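Local coordinates for VirX1 (PDB 6QGM), which iodinates diverse substrates as a viral halogenase of the flavin-dependent tryptophan halogenase family, at the interface of chains A and B. Sequence-based numbering; all coordinates share one arbitrary frame. Chains: chain A/B, VirX1.

Contacts 1 and 2 are neighbouring parts of one A–B interface, with the centres of their C-alpha atoms about 10 Å apart. They share B:Gln423, near the end of helix 416-424, whose side-chain amide works in contact 1 and whose backbone faces A:Gln382 in contact 2. On chain A the loop residues of contact 1 run directly into helix 382-408, which supplies contact 2. Chain B gives loop 410-413 and the end of helix 416-424, so unlike segments meet, in keeping with an interface that is not an exact two-fold. The deposited assembly holds three copies, although the coordinates alone do not establish that trimer in solution.

Contact 1: the interface of chains A and B. Residues chain A 376, 379-381; chain B 410-413, 422-423.
A:Tyr379 reaches from its loop toward B:Gln423, the two side chains meeting tip to tip, in an interface between two copies of this flavin-dependent tryptophan halogenase family member. The phenol ring and the carboxamide are turned 70° apart. B:Gln423 NE2 donates to the phenol oxygen A:Tyr379 OH at 2.8 Å, and OH lies essentially in the amide plane, although the bond is bent to 128° at the hydrogen. The same nitrogen gives a straighter bond to the backbone carbonyl A:Val380 O at 3.1 Å. This acceptor is also in the amide plane, so two bonds to chain A help fix the amide rotation. The phenol hydroxyl in turn donates to the backbone carbonyl B:Ser410 O at 3.0 Å, approaching modestly tilted from the carbonyl plane. A:Tyr379 OH is thus gripped as acceptor and donor by two separate segments of chain B. A:Tyr379 CG is anti to its backbone N (chi1 179°), which extends the ring away from its own loop and across to these partners.

B:Met411 crosses the tyrosine obliquely. Its CB sits over one ring face, toward the rim, while its CA approaches A:Tyr379 CE2 at 3.4 Å. Farther out, the thioether slides past A:Arg376 in the opposite direction, with B:Met411 SD 3.9 Å from the arginine methylene CD. Within chain A, A:Arg376 NH2 lies in the ring plane at the tyrosine edge, and A:Tyr379 CD2 sits over one face of the guanidinium, toward its rim. Behind the hydroxyl, B:Thr422 OG1 donates to B:Arg412 O at 3.0 Å, tying helix 416-424 to the loop that carries B:Ser410 and B:Met411.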
loop_
_atom_site.group_PDB
_atom_site.type_symbol
_atom_site.label_atom_id
_atom_site.label_comp_id
_atom_site.label_asym_id
_atom_site.label_seq_id
_atom_site.Cartn_x
_atom_site.Cartn_y
_atom_site.Cartn_z
ATOM N N ARG A 376 -28.617 -4.133 11.082
ATOM C CA ARG A 376 -29.290 -5.035 12.062
ATOM C C ARG A 376 -30.339 -4.241 12.863
ATOM O O ARG A 376 -30.217 -4.130 14.101
ATOM C CB ARG A 376 -28.235 -5.704 12.945
ATOM C CG ARG A 376 -27.262 -6.583 12.160
ATOM C CD ARG A 376 -26.093 -7.167 12.908
ATOM N NE ARG A 376 -25.069 -6.195 13.248
ATOM C CZ ARG A 376 -24.081 -6.394 14.110
ATOM N NH1 ARG A 376 -23.919 -7.576 14.678
ATOM N NH2 ARG A 376 -23.210 -5.426 14.343
ATOM N N TYR A 379 -29.318 -1.517 15.290
ATOM C CA TYR A 379 -28.175 -1.893 16.165
ATOM C C TYR A 379 -26.887 -1.634 15.377
ATOM O O TYR A 379 -26.776 -1.999 14.177
ATOM C CB TYR A 379 -28.227 -3.331 16.678
ATOM C CG TYR A 379 -27.043 -3.692 17.543
ATOM C CD1 TYR A 379 -27.024 -3.405 18.899
ATOM C CD2 TYR A 379 -25.914 -4.285 16.993
ATOM C CE1 TYR A 379 -25.935 -3.730 19.693
ATOM C CE2 TYR A 379 -24.803 -4.586 17.761
ATOM C CZ TYR A 379 -24.813 -4.314 19.123
ATOM O OH TYR A 379 -23.711 -4.628 19.872
ATOM N N VAL A 380 -25.940 -1.010 16.083
ATOM C CA VAL A 380 -24.620 -0.521 15.586
ATOM C C VAL A 380 -23.593 -0.779 16.691
ATOM O O VAL A 380 -23.935 -0.573 17.886
ATOM C CB VAL A 380 -24.691 0.969 15.211
ATOM C CG1 VAL A 380 -23.343 1.505 14.784
ATOM C CG2 VAL A 380 -25.758 1.258 14.180
ATOM N N THR A 381 -22.391 -1.226 16.320
ATOM C CA THR A 381 -21.264 -1.428 17.268
ATOM C C THR A 381 -20.363 -0.195 17.247
ATOM O O THR A 381 -20.451 0.577 16.270
ATOM C CB THR A 381 -20.507 -2.713 16.944
ATOM O OG1 THR A 381 -19.964 -2.606 15.636
ATOM C CG2 THR A 381 -21.397 -3.932 17.032
ATOM N N SER B 410 -20.244 -8.389 17.405
ATOM C CA SER B 410 -21.355 -9.085 18.101
ATOM C C SER B 410 -22.488 -8.094 18.374
ATOM O O SER B 410 -22.210 -6.871 18.468
ATOM C CB SER B 410 -20.902 -9.737 19.365
ATOM O OG SER B 410 -22.012 -10.277 20.067
ATOM N N MET B 411 -23.716 -8.606 18.497
ATOM C CA MET B 411 -24.902 -7.808 18.905
ATOM C C MET B 411 -25.017 -7.797 20.434
ATOM O O MET B 411 -25.775 -6.957 20.952
ATOM C CB MET B 411 -26.194 -8.354 18.294
ATOM C CG MET B 411 -26.166 -8.299 16.787
ATOM S SD MET B 411 -27.751 -8.709 16.023
ATOM C CE MET B 411 -28.722 -7.292 16.532
ATOM N N ARG B 412 -24.276 -8.665 21.132
ATOM C CA ARG B 412 -24.397 -8.853 22.601
ATOM C C ARG B 412 -23.993 -7.579 23.347
ATOM O O ARG B 412 -22.881 -7.060 23.136
ATOM C CB ARG B 412 -23.549 -10.036 23.057
ATOM C CG ARG B 412 -24.050 -11.354 22.496
ATOM C CD ARG B 412 -23.378 -12.529 23.156
ATOM N NE ARG B 412 -23.661 -12.557 24.586
ATOM C CZ ARG B 412 -23.431 -13.577 25.381
ATOM N NH1 ARG B 412 -22.918 -14.686 24.901
ATOM N NH2 ARG B 412 -23.718 -13.474 26.659
ATOM N N THR B 413 -24.889 -7.092 24.204
ATOM C CA THR B 413 -24.652 -6.015 25.188
ATOM C C THR B 413 -25.314 -6.413 26.504
ATOM O O THR B 413 -25.608 -5.523 27.295
ATOM C CB THR B 413 -25.189 -4.691 24.641
ATOM O OG1 THR B 413 -26.598 -4.834 24.504
ATOM C CG2 THR B 413 -24.634 -4.314 23.293
ATOM N N THR B 422 -18.402 -4.550 22.408
ATOM C CA THR B 422 -19.249 -4.166 21.246
ATOM C C THR B 422 -19.527 -2.667 21.205
ATOM O O THR B 422 -19.926 -2.197 20.115
ATOM C CB THR B 422 -20.605 -4.892 21.242
ATOM O OG1 THR B 422 -21.321 -4.626 22.450
ATOM C CG2 THR B 422 -20.465 -6.389 21.070
ATOM N N GLN B 423 -19.395 -1.951 22.331
ATOM C CA GLN B 423 -19.908 -0.558 22.443
ATOM C C GLN B 423 -18.835 0.401 22.971
ATOM O O GLN B 423 -19.015 1.603 22.749
ATOM C CB GLN B 423 -21.163 -0.527 23.320
ATOM C CG GLN B 423 -22.310 -1.379 22.784
ATOM C CD GLN B 423 -22.749 -0.969 21.402
ATOM O OE1 GLN B 423 -22.751 0.218 21.067
ATOM N NE2 GLN B 423 -23.116 -1.951 20.582
#

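Contact 2: the interface of chains A and B. Residues chain A 382, 386; chain B 423-427.
The N-terminal end of helix 382-408 of chain A, with A:Gln382 at its start and A:Asp386 about one turn on, meets the end of helix 416-424 of chain B and the loop that follows it. A:Asp386 and B:Asn426 cross at about a right angle, with carboxylate and amide planes 40° apart. The amide nitrogen B:Asn426 ND2 donates to the carboxylate oxygen A:Asp386 OD2 at 2.9 Å. The bond is nearly straight, 164° at the hydrogen, and uses the syn lone pair of OD2, while the acceptor stays close to the amide plane of the asparagine.

The other carboxylate oxygen is held from within chain A. A:Gln382 NE2 donates to A:Asp386 OD1 at 2.7 Å, meeting it from above the carboxylate plane although OD1 lies in the glutamine's amide plane. The chain of A:Gln382 bends back at chi2 (53°), which brings its amide toward the aspartate. This bond within chain A probably steadies the carboxylate for B:Asn426. A:Gln382 CB packs 3.9 Å from B:Gln423 CA, and A:Gln382 CG lies beside the amide nitrogen B:Asn426 ND2, 3.5 Å away. The amide planes of A:Gln382 and B:Asn426 are turned steeply against each other.

Placed where the long helix 382-408 begins, the site sets this helix start of one copy against the exit from the shorter helix 416-424 of its neighbour.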
loop_
_atom_site.group_PDB
_atom_site.type_symbol
_atom_site.label_atom_id
_atom_site.label_comp_id
_atom_site.label_asym_id
_atom_site.label_seq_id
_atom_site.Cartn_x
_atom_site.Cartn_y
_atom_site.Cartn_z
ATOM N N GLN A 382 -19.533 -0.027 18.274
ATOM C CA GLN A 382 -18.493 1.039 18.304
ATOM C C GLN A 382 -17.574 0.849 17.093
ATOM O O GLN A 382 -17.190 1.857 16.494
ATOM C CB GLN A 382 -17.718 1.029 19.625
ATOM C CG GLN A 382 -16.779 2.217 19.787
ATOM C CD GLN A 382 -17.498 3.529 19.582
ATOM O OE1 GLN A 382 -18.506 3.802 20.215
ATOM N NE2 GLN A 382 -16.989 4.346 18.676
ATOM N N ASP A 386 -16.785 3.806 14.531
ATOM C CA ASP A 386 -15.350 4.089 14.248
ATOM C C ASP A 386 -15.121 4.003 12.725
ATOM O O ASP A 386 -14.443 4.904 12.173
ATOM C CB ASP A 386 -14.441 3.190 15.087
ATOM C CG ASP A 386 -14.462 3.551 16.574
ATOM O OD1 ASP A 386 -15.012 4.615 16.907
ATOM O OD2 ASP A 386 -13.924 2.772 17.405
ATOM N N GLN B 423 -19.395 -1.951 22.331
ATOM C CA GLN B 423 -19.908 -0.558 22.443
ATOM C C GLN B 423 -18.835 0.401 22.971
ATOM O O GLN B 423 -19.015 1.603 22.749
ATOM C CB GLN B 423 -21.163 -0.527 23.320
ATOM C CG GLN B 423 -22.310 -1.379 22.784
ATOM C CD GLN B 423 -22.749 -0.969 21.402
ATOM O OE1 GLN B 423 -22.751 0.218 21.067
ATOM N NE2 GLN B 423 -23.116 -1.951 20.582
ATOM N N MET B 424 -17.776 -0.073 23.632
ATOM C CA MET B 424 -16.806 0.814 24.333
ATOM C C MET B 424 -15.412 0.677 23.721
ATOM O O MET B 424 -14.846 1.701 23.336
ATOM C CB MET B 424 -16.773 0.516 25.832
ATOM C CG MET B 424 -17.975 1.094 26.548
ATOM S SD MET B 424 -17.646 1.328 28.308
ATOM C CE MET B 424 -16.319 2.540 28.288
ATOM N N CYS B 425 -14.879 -0.532 23.607
ATOM C CA CYS B 425 -13.523 -0.786 23.049
ATOM C C CYS B 425 -13.396 -0.199 21.629
ATOM O O CYS B 425 -14.258 -0.504 20.771
ATOM C CB CYS B 425 -13.230 -2.275 23.017
ATOM S SG CYS B 425 -11.560 -2.629 22.426
ATOM N N ASN B 426 -12.356 0.611 21.401
ATOM C CA ASN B 426 -11.986 1.195 20.083
ATOM C C ASN B 426 -10.916 0.322 19.424
ATOM O O ASN B 426 -9.775 0.297 19.911
ATOM C CB ASN B 426 -11.452 2.622 20.195
ATOM C CG ASN B 426 -12.473 3.555 20.793
ATOM O OD1 ASN B 426 -12.237 4.116 21.862
ATOM N ND2 ASN B 426 -13.610 3.693 20.122
ATOM N N TYR B 427 -11.266 -0.339 18.321
ATOM C CA TYR B 427 -10.401 -1.343 17.669
ATOM C C TYR B 427 -9.536 -0.695 16.588
ATOM O O TYR B 427 -8.640 -1.383 16.069
ATOM C CB TYR B 427 -11.278 -2.475 17.146
ATOM C CG TYR B 427 -11.958 -3.303 18.220
ATOM C CD1 TYR B 427 -11.332 -4.400 18.794
ATOM C CD2 TYR B 427 -13.237 -2.994 18.660
ATOM C CE1 TYR B 427 -11.962 -5.167 19.757
ATOM C CE2 TYR B 427 -13.884 -3.755 19.621
ATOM C CZ TYR B 427 -13.248 -4.851 20.167
ATOM O OH TYR B 427 -13.874 -5.611 21.112
#